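Local coordinates for protein CG11501 (Drosophila melanogaster, PDB 3ZZO) that acts as a secreted cytokine that promotes survival after Sindbis virus infection by suppressing the immune deficiency pathway and that limits intestinal stem cell proliferation after bacterial infection, at residues Asp38-Leu43 / Val73-Gln78; Ile24-Tyr27 / Cys31-Thr34; Cys18-Ala23 / Gln77-Gln82. All coordinates share one frame; numbering follows the deposited sequence.

Contact 1: residues Asp38-Leu43 / Val73-Gln78; sequences DGVAQL and VRRNQQ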
# COMPACT_ATOMS: atom_id res chain seq x y z
N ASP A 38 -6.82 -0.55 -0.71
CA ASP A 38 -7.08 -1.95 -1.00
C ASP A 38 -5.99 -2.89 -0.53
O ASP A 38 -6.08 -4.10 -0.72
CB ASP A 38 -7.39 -2.15 -2.49
CG ASP A 38 -6.22 -1.86 -3.41
OD1 ASP A 38 -5.20 -1.24 -3.00
OD2 ASP A 38 -6.36 -2.24 -4.62
N GLY A 39 -4.94 -2.38 0.10
CA GLY A 39 -3.90 -3.25 0.61
C GLY A 39 -3.05 -3.87 -0.48
O GLY A 39 -2.42 -4.92 -0.23
N VAL A 40 -3.00 -3.23 -1.62
CA VAL A 40 -2.14 -3.61 -2.73
C VAL A 40 -1.15 -2.49 -2.99
O VAL A 40 -1.48 -1.31 -2.85
CB VAL A 40 -2.98 -3.94 -4.00
CG1 VAL A 40 -2.09 -4.28 -5.19
CG2 VAL A 40 -4.00 -5.06 -3.72
N ALA A 41 0.05 -2.87 -3.39
CA ALA A 41 1.05 -1.87 -3.78
C ALA A 41 0.41 -0.87 -4.75
O ALA A 41 -0.37 -1.23 -5.65
CB ALA A 41 2.26 -2.53 -4.40
N GLN A 42 0.77 0.41 -4.59
CA GLN A 42 0.27 1.43 -5.47
C GLN A 42 0.81 1.26 -6.88
O GLN A 42 2.02 1.14 -7.08
CB GLN A 42 0.65 2.78 -4.88
CG GLN A 42 0.21 3.97 -5.72
CD GLN A 42 0.74 5.26 -5.17
OE1 GLN A 42 1.45 5.29 -4.16
NE2 GLN A 42 0.47 6.35 -5.85
N LEU A 43 -0.07 1.27 -7.88
CA LEU A 43 0.30 1.00 -9.26
C LEU A 43 0.22 2.17 -10.20
O LEU A 43 0.64 2.03 -11.34
CB LEU A 43 -0.57 -0.16 -9.80
CG LEU A 43 -0.59 -1.43 -8.95
CD1 LEU A 43 -1.50 -2.48 -9.57
CD2 LEU A 43 0.78 -1.99 -8.61
N VAL A 73 -2.26 -7.23 5.12
CA VAL A 73 -2.02 -8.45 5.88
C VAL A 73 -3.04 -9.52 5.48
O VAL A 73 -2.70 -10.67 5.25
CB VAL A 73 -2.06 -8.19 7.40
CG1 VAL A 73 -1.89 -9.49 8.18
CG2 VAL A 73 -0.97 -7.19 7.78
N ARG A 74 -4.32 -9.13 5.43
CA ARG A 74 -5.41 -10.09 5.17
C ARG A 74 -5.23 -10.77 3.83
O ARG A 74 -5.32 -11.99 3.74
CB ARG A 74 -6.74 -9.36 5.21
CG ARG A 74 -7.93 -10.31 5.29
CD ARG A 74 -9.27 -9.60 5.23
NE ARG A 74 -9.41 -8.65 6.32
CZ ARG A 74 -9.42 -7.34 6.23
NH1 ARG A 74 -9.41 -6.71 5.05
NH2 ARG A 74 -9.47 -6.63 7.33
N ARG A 75 -5.02 -10.00 2.78
CA ARG A 75 -4.97 -10.60 1.45
C ARG A 75 -3.72 -11.43 1.21
O ARG A 75 -3.67 -12.23 0.30
CB ARG A 75 -5.24 -9.57 0.40
CG ARG A 75 -4.20 -8.62 0.16
CD ARG A 75 -4.79 -7.45 -0.74
NE ARG A 75 -5.25 -7.93 -2.02
CZ ARG A 75 -6.31 -7.41 -2.71
NH1 ARG A 75 -7.04 -6.37 -2.29
NH2 ARG A 75 -6.64 -7.98 -3.82
N ASN A 76 -2.71 -11.24 2.05
CA ASN A 76 -1.46 -11.98 1.96
C ASN A 76 -1.31 -12.97 3.10
O ASN A 76 -0.19 -13.31 3.52
CB ASN A 76 -0.32 -10.97 1.92
CG ASN A 76 -0.34 -10.17 0.65
OD1 ASN A 76 -0.40 -8.91 0.66
ND2 ASN A 76 -0.30 -10.85 -0.47
N GLN A 77 -2.44 -13.52 3.56
CA GLN A 77 -2.47 -14.53 4.58
C GLN A 77 -1.45 -15.62 4.38
O GLN A 77 -0.81 -16.10 5.33
CB GLN A 77 -3.86 -15.13 4.64
CG GLN A 77 -4.01 -16.15 5.74
CD GLN A 77 -5.38 -16.79 5.83
OE1 GLN A 77 -6.24 -16.59 4.97
NE2 GLN A 77 -5.59 -17.56 6.87
N GLN A 78 -1.32 -16.08 3.15
CA GLN A 78 -0.41 -17.20 2.88
C GLN A 78 1.02 -16.97 3.18
O GLN A 78 1.79 -17.94 3.35
CB GLN A 78 -0.56 -17.68 1.42
CG GLN A 78 -0.05 -16.70 0.37
CD GLN A 78 -0.36 -17.07 -1.05
OE1 GLN A 78 -0.77 -16.19 -1.82
NE2 GLN A 78 -0.18 -18.31 -1.39
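An Asx turn in the loop that follows strand 31-35 meets the C-terminal part of the helix that covers the antiparallel sheet of the ferredoxin-like subdomain, and R75 is the residue that joins them. D38 opens the turn: its OD1 accepts the backbone N of V40 at 3.3 Å, with the N-H arriving from well above the carboxylate plane. G39 sits between them at a positive phi of 71°, a backbone shape that glycine takes up easily, and with no side chain there the aliphatic part of R75 passes close, its CD coming within 3.5 Å of G39 O.

The long, flexible arginine suits a gap in which the nearest CA atoms, those of G39 and R75, are 7.5 Å apart. Its CG is tucked between the backbone N and the carbonyl carbon (chi1 73°), and the chain then runs out toward the turn and bends at chi3. There NH1 donates to D38 O over 2.9 Å. The donor lies in the carbonyl plane, but the bond is bent, 139° at the hydrogen, and the oxygen is tilted from the guanidinium plane. The D38 carboxylate is not in contact with the guanidinium, although its opposite charge is near enough that it may add some attraction. A weak, long ion pair links NH1 to E71, one helical turn back. V40 crosses R75 at about a right angle and supplies the apolar surface: its CG2 rests over the centre of one guanidinium face, 3.4 Å from CZ.

Contact 2: residues Ile24-Tyr27 / Cys31-Thr34; sequences IENY and CEVT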
# COMPACT_ATOMS: atom_id res chain seq x y z
N ILE A 24 9.51 -4.23 -1.90
CA ILE A 24 10.93 -4.18 -2.17
C ILE A 24 11.73 -4.58 -0.94
O ILE A 24 11.31 -4.40 0.21
CB ILE A 24 11.35 -2.84 -2.68
CG1 ILE A 24 11.26 -1.80 -1.66
CG2 ILE A 24 10.59 -2.45 -3.94
CD1 ILE A 24 11.88 -0.45 -2.06
N GLU A 25 12.86 -5.17 -1.19
CA GLU A 25 13.76 -5.54 -0.14
C GLU A 25 14.24 -4.35 0.63
O GLU A 25 14.63 -3.35 0.07
CB GLU A 25 14.98 -6.24 -0.70
CG GLU A 25 14.78 -7.62 -1.03
CD GLU A 25 14.61 -8.55 0.23
OE1 GLU A 25 15.02 -8.17 1.34
OE2 GLU A 25 14.00 -9.58 0.00
N ASN A 26 14.29 -4.50 1.96
CA ASN A 26 14.79 -3.46 2.83
C ASN A 26 15.64 -4.16 3.88
O ASN A 26 15.64 -3.80 4.99
CB ASN A 26 13.61 -2.68 3.45
CG ASN A 26 14.03 -1.43 4.22
OD1 ASN A 26 13.38 -1.10 5.23
ND2 ASN A 26 15.05 -0.72 3.75
N TYR A 27 16.36 -5.22 3.52
CA TYR A 27 17.27 -5.91 4.40
C TYR A 27 18.23 -4.89 5.03
O TYR A 27 18.77 -4.05 4.34
CB TYR A 27 18.05 -6.99 3.60
CG TYR A 27 19.15 -7.65 4.38
CD1 TYR A 27 18.92 -8.74 5.17
CD2 TYR A 27 20.44 -7.15 4.33
CE1 TYR A 27 19.94 -9.35 5.92
CE2 TYR A 27 21.46 -7.70 5.08
CZ TYR A 27 21.23 -8.82 5.87
OH TYR A 27 22.20 -9.38 6.59
N CYS A 31 10.93 -5.88 4.48
CA CYS A 31 10.41 -5.42 3.20
C CYS A 31 9.74 -4.08 3.38
O CYS A 31 9.30 -3.75 4.49
CB CYS A 31 9.32 -6.36 2.68
SG CYS A 31 9.72 -8.10 2.54
N GLU A 32 9.62 -3.31 2.31
CA GLU A 32 8.85 -2.08 2.34
C GLU A 32 7.96 -2.00 1.12
O GLU A 32 8.32 -2.45 0.04
CB GLU A 32 9.76 -0.88 2.43
CG GLU A 32 10.61 -0.66 1.32
CD GLU A 32 11.58 0.55 1.48
OE1 GLU A 32 12.13 0.72 2.60
OE2 GLU A 32 11.78 1.34 0.49
N VAL A 33 6.80 -1.40 1.31
CA VAL A 33 5.84 -1.25 0.22
C VAL A 33 5.01 0.01 0.48
O VAL A 33 4.76 0.39 1.62
CB VAL A 33 4.94 -2.51 0.13
CG1 VAL A 33 4.03 -2.68 1.36
CG2 VAL A 33 4.11 -2.53 -1.18
N THR A 34 4.54 0.63 -0.61
CA THR A 34 3.60 1.74 -0.54
C THR A 34 2.29 1.21 -1.09
O THR A 34 2.26 0.76 -2.24
CB THR A 34 4.10 2.93 -1.36
OG1 THR A 34 5.36 3.34 -0.85
CG2 THR A 34 3.17 4.09 -1.28
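I24 and E32 lean against each other on the same face of the sheet, an apolar branch set obliquely across the aliphatic part of a glutamate. In both residues the gamma carbon that makes the contact stands between the backbone N and the carbonyl carbon, chi1 69° for CG1 of I24 and 64° for CG of E32, and this pair of torsions brings CG1 and CG to 3.3 Å. From there the glutamate runs extended, with its CG against the isoleucine and its carboxylate beyond; CD1 of I24 ends 3.1 Å from OE2, a close apolar-to-oxygen approach. Isoleucine, beta-branched and at home in strands, suits the outer strand; on the adjacent one, glutamate can pack its CG while its carboxylate sits at the far end of the chain.

N26 comes in on the OE1 side of the same carboxylate. Its side chain crosses that of E32 at about a right angle, the amide and carboxylate planes turned 52° apart, and its CG lies 3.3 Å from OE1. OD1 and OE1 are both acceptors, and ND2 lies near OE1 at an angle too poor for a bond, so N26 and E32 meet by packing.

Beneath these side chains runs the backbone ladder of the beta hairpin formed by strands 24-25 and 31-35, whose first strand is an outer one of the ferredoxin-like sheet. I24 and E32 form an antiparallel hydrogen-bonded pair: I24 N donates to E32 O at 2.9 Å, almost straight, and E32 N returns a bond of 2.9 Å to I24 O. That carbonyl oxygen also receives a CA-H...O contact of 3.3 Å from CA of C31. E25 and C31 make the next, non-hydrogen-bonded pair, where the two side chains diverge; CB of C31 leaves its CA away from the other strand, and SG forms the disulfide with C18.

Contact 3: residues Cys18-Ala23 / Gln77-Gln82; sequences CEAVRA and QQYGIQ
Apolar packing carries this contact, with the ring of Y79 set against two small side chains, V21 and A20. CG1 of V21 approaches the ring carbon CD2 of Y79 to 3.4 Å, and the valine and tyrosine side chains run antiparallel, each passing beside the other. Further out, CB of A20 lies 3.9 Å from CZ and 3.8 Å from OH of Y79. Both come at the ring obliquely. Placing CG anti to the carbonyl carbon (chi1 -61°) carries the tyrosine ring across to the other segment, where alanine is short enough to sit beside the hydroxyl end and branched valine fills in nearer the ring's base. One face of the ring is covered by CG of its own neighbour, Q78, 3.5 Å above the centre.

In the fold, the pair joins the 3-10 turn at 18-20, in the connection between strands 6-13 and 24-25, to the link from helix 69-75 into strand 81-89. V21 also reaches F72 of the helix and F11 of the sheet, and so belongs to the core between helix and sheet of the ferredoxin-like subdomain.

No hydrogen bond crosses between the segments. Within 18-23, C18 O is gripped twice, by V21 N at 3.1 Å and by A23 N at 3.0 Å, which reach it from opposite faces of its plane. At G80, a positive phi (69°) suited to glycine follows a bond from its N to Q77 O at 3.2 Å.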
# COMPACT_ATOMS: atom_id res chain seq x y z
N CYS A 18 9.80 -10.55 -0.45
CA CYS A 18 9.21 -9.23 -0.65
C CYS A 18 8.55 -9.11 -2.02
O CYS A 18 7.46 -8.56 -2.16
CB CYS A 18 10.27 -8.11 -0.48
SG CYS A 18 11.16 -8.17 1.10
N GLU A 19 9.21 -9.61 -3.05
CA GLU A 19 8.71 -9.48 -4.40
C GLU A 19 7.38 -10.17 -4.60
O GLU A 19 6.58 -9.75 -5.42
CB GLU A 19 9.74 -9.99 -5.41
CG GLU A 19 10.98 -9.16 -5.51
CD GLU A 19 11.95 -9.71 -6.54
OE1 GLU A 19 11.56 -9.66 -7.73
OE2 GLU A 19 13.04 -10.19 -6.13
N ALA A 20 7.12 -11.23 -3.84
CA ALA A 20 5.86 -11.98 -4.00
C ALA A 20 4.65 -11.12 -3.69
O ALA A 20 3.56 -11.41 -4.14
CB ALA A 20 5.86 -13.18 -3.08
N VAL A 21 4.83 -10.09 -2.89
CA VAL A 21 3.73 -9.20 -2.52
C VAL A 21 3.95 -7.81 -3.09
O VAL A 21 3.34 -6.84 -2.63
CB VAL A 21 3.47 -9.21 -0.99
CG1 VAL A 21 3.07 -10.59 -0.50
CG2 VAL A 21 4.68 -8.65 -0.21
N ARG A 22 4.80 -7.73 -4.13
CA ARG A 22 5.07 -6.46 -4.85
C ARG A 22 5.70 -5.42 -3.94
O ARG A 22 5.49 -4.23 -4.12
CB ARG A 22 3.81 -5.95 -5.58
CG ARG A 22 3.37 -6.83 -6.71
CD ARG A 22 2.37 -6.09 -7.59
NE ARG A 22 2.89 -4.80 -8.03
N ALA A 23 6.50 -5.87 -2.97
CA ALA A 23 7.27 -5.05 -2.07
C ALA A 23 8.70 -5.08 -2.50
O ALA A 23 9.08 -5.87 -3.36
CB ALA A 23 7.09 -5.52 -0.64
N GLN A 77 -2.44 -13.52 3.56
CA GLN A 77 -2.47 -14.53 4.58
C GLN A 77 -1.45 -15.62 4.38
O GLN A 77 -0.81 -16.10 5.33
CB GLN A 77 -3.86 -15.13 4.64
CG GLN A 77 -4.01 -16.15 5.74
CD GLN A 77 -5.38 -16.79 5.83
OE1 GLN A 77 -6.24 -16.59 4.97
NE2 GLN A 77 -5.59 -17.56 6.87
N GLN A 78 -1.32 -16.08 3.15
CA GLN A 78 -0.41 -17.20 2.88
C GLN A 78 1.02 -16.97 3.18
O GLN A 78 1.79 -17.94 3.35
CB GLN A 78 -0.56 -17.68 1.42
CG GLN A 78 -0.05 -16.70 0.37
CD GLN A 78 -0.36 -17.07 -1.05
OE1 GLN A 78 -0.77 -16.19 -1.82
NE2 GLN A 78 -0.18 -18.31 -1.39
N TYR A 79 1.43 -15.72 3.28
CA TYR A 79 2.81 -15.32 3.53
C TYR A 79 3.09 -15.01 4.98
O TYR A 79 4.25 -14.99 5.37
CB TYR A 79 3.18 -14.15 2.63
CG TYR A 79 3.07 -14.46 1.18
CD1 TYR A 79 3.83 -15.47 0.62
CD2 TYR A 79 2.19 -13.80 0.36
CE1 TYR A 79 3.73 -15.78 -0.71
CE2 TYR A 79 2.06 -14.09 -0.98
CZ TYR A 79 2.87 -15.06 -1.51
OH TYR A 79 2.78 -15.37 -2.82
N GLY A 80 2.07 -14.74 5.79
CA GLY A 80 2.34 -14.44 7.19
C GLY A 80 3.05 -13.08 7.38
O GLY A 80 4.20 -13.02 7.85
N ILE A 81 2.35 -12.01 7.07
CA ILE A 81 2.89 -10.67 7.11
C ILE A 81 2.98 -10.19 8.57
O ILE A 81 1.97 -10.17 9.28
CB ILE A 81 2.02 -9.70 6.32
CG1 ILE A 81 1.83 -10.12 4.86
CG2 ILE A 81 2.55 -8.28 6.44
CD1 ILE A 81 3.13 -10.33 4.11
N GLN A 82 4.20 -9.83 8.98
CA GLN A 82 4.49 -9.34 10.31
C GLN A 82 4.76 -7.85 10.21
O GLN A 82 5.86 -7.40 9.85
CB GLN A 82 5.69 -10.09 10.90
CG GLN A 82 5.50 -11.60 10.95
CD GLN A 82 4.32 -12.01 11.76
OE1 GLN A 82 3.97 -11.39 12.79
NE2 GLN A 82 3.69 -13.10 11.40

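Overall arrangement
Contacts 1 and 3 lie on the same side of the chain's centre, while contacts 2 and 3 reach the same sheet. Contacts 1 and 3 are closest, with centres about 8 Å apart; they share Q77 and Q78, CB of N76 packs on I81, and N76 also touches V21. Contact 2 lies about 10 Å from contact 3, centre to centre, and is tied to it covalently by the C18-C31 disulfide, while CB of A23 packs on E32 O. Contacts 1 and 2 are about 14 Å apart by centres, yet they are joined where Q42 N probably donates to T34 O at 2.8 Å and where A41 packs on V33.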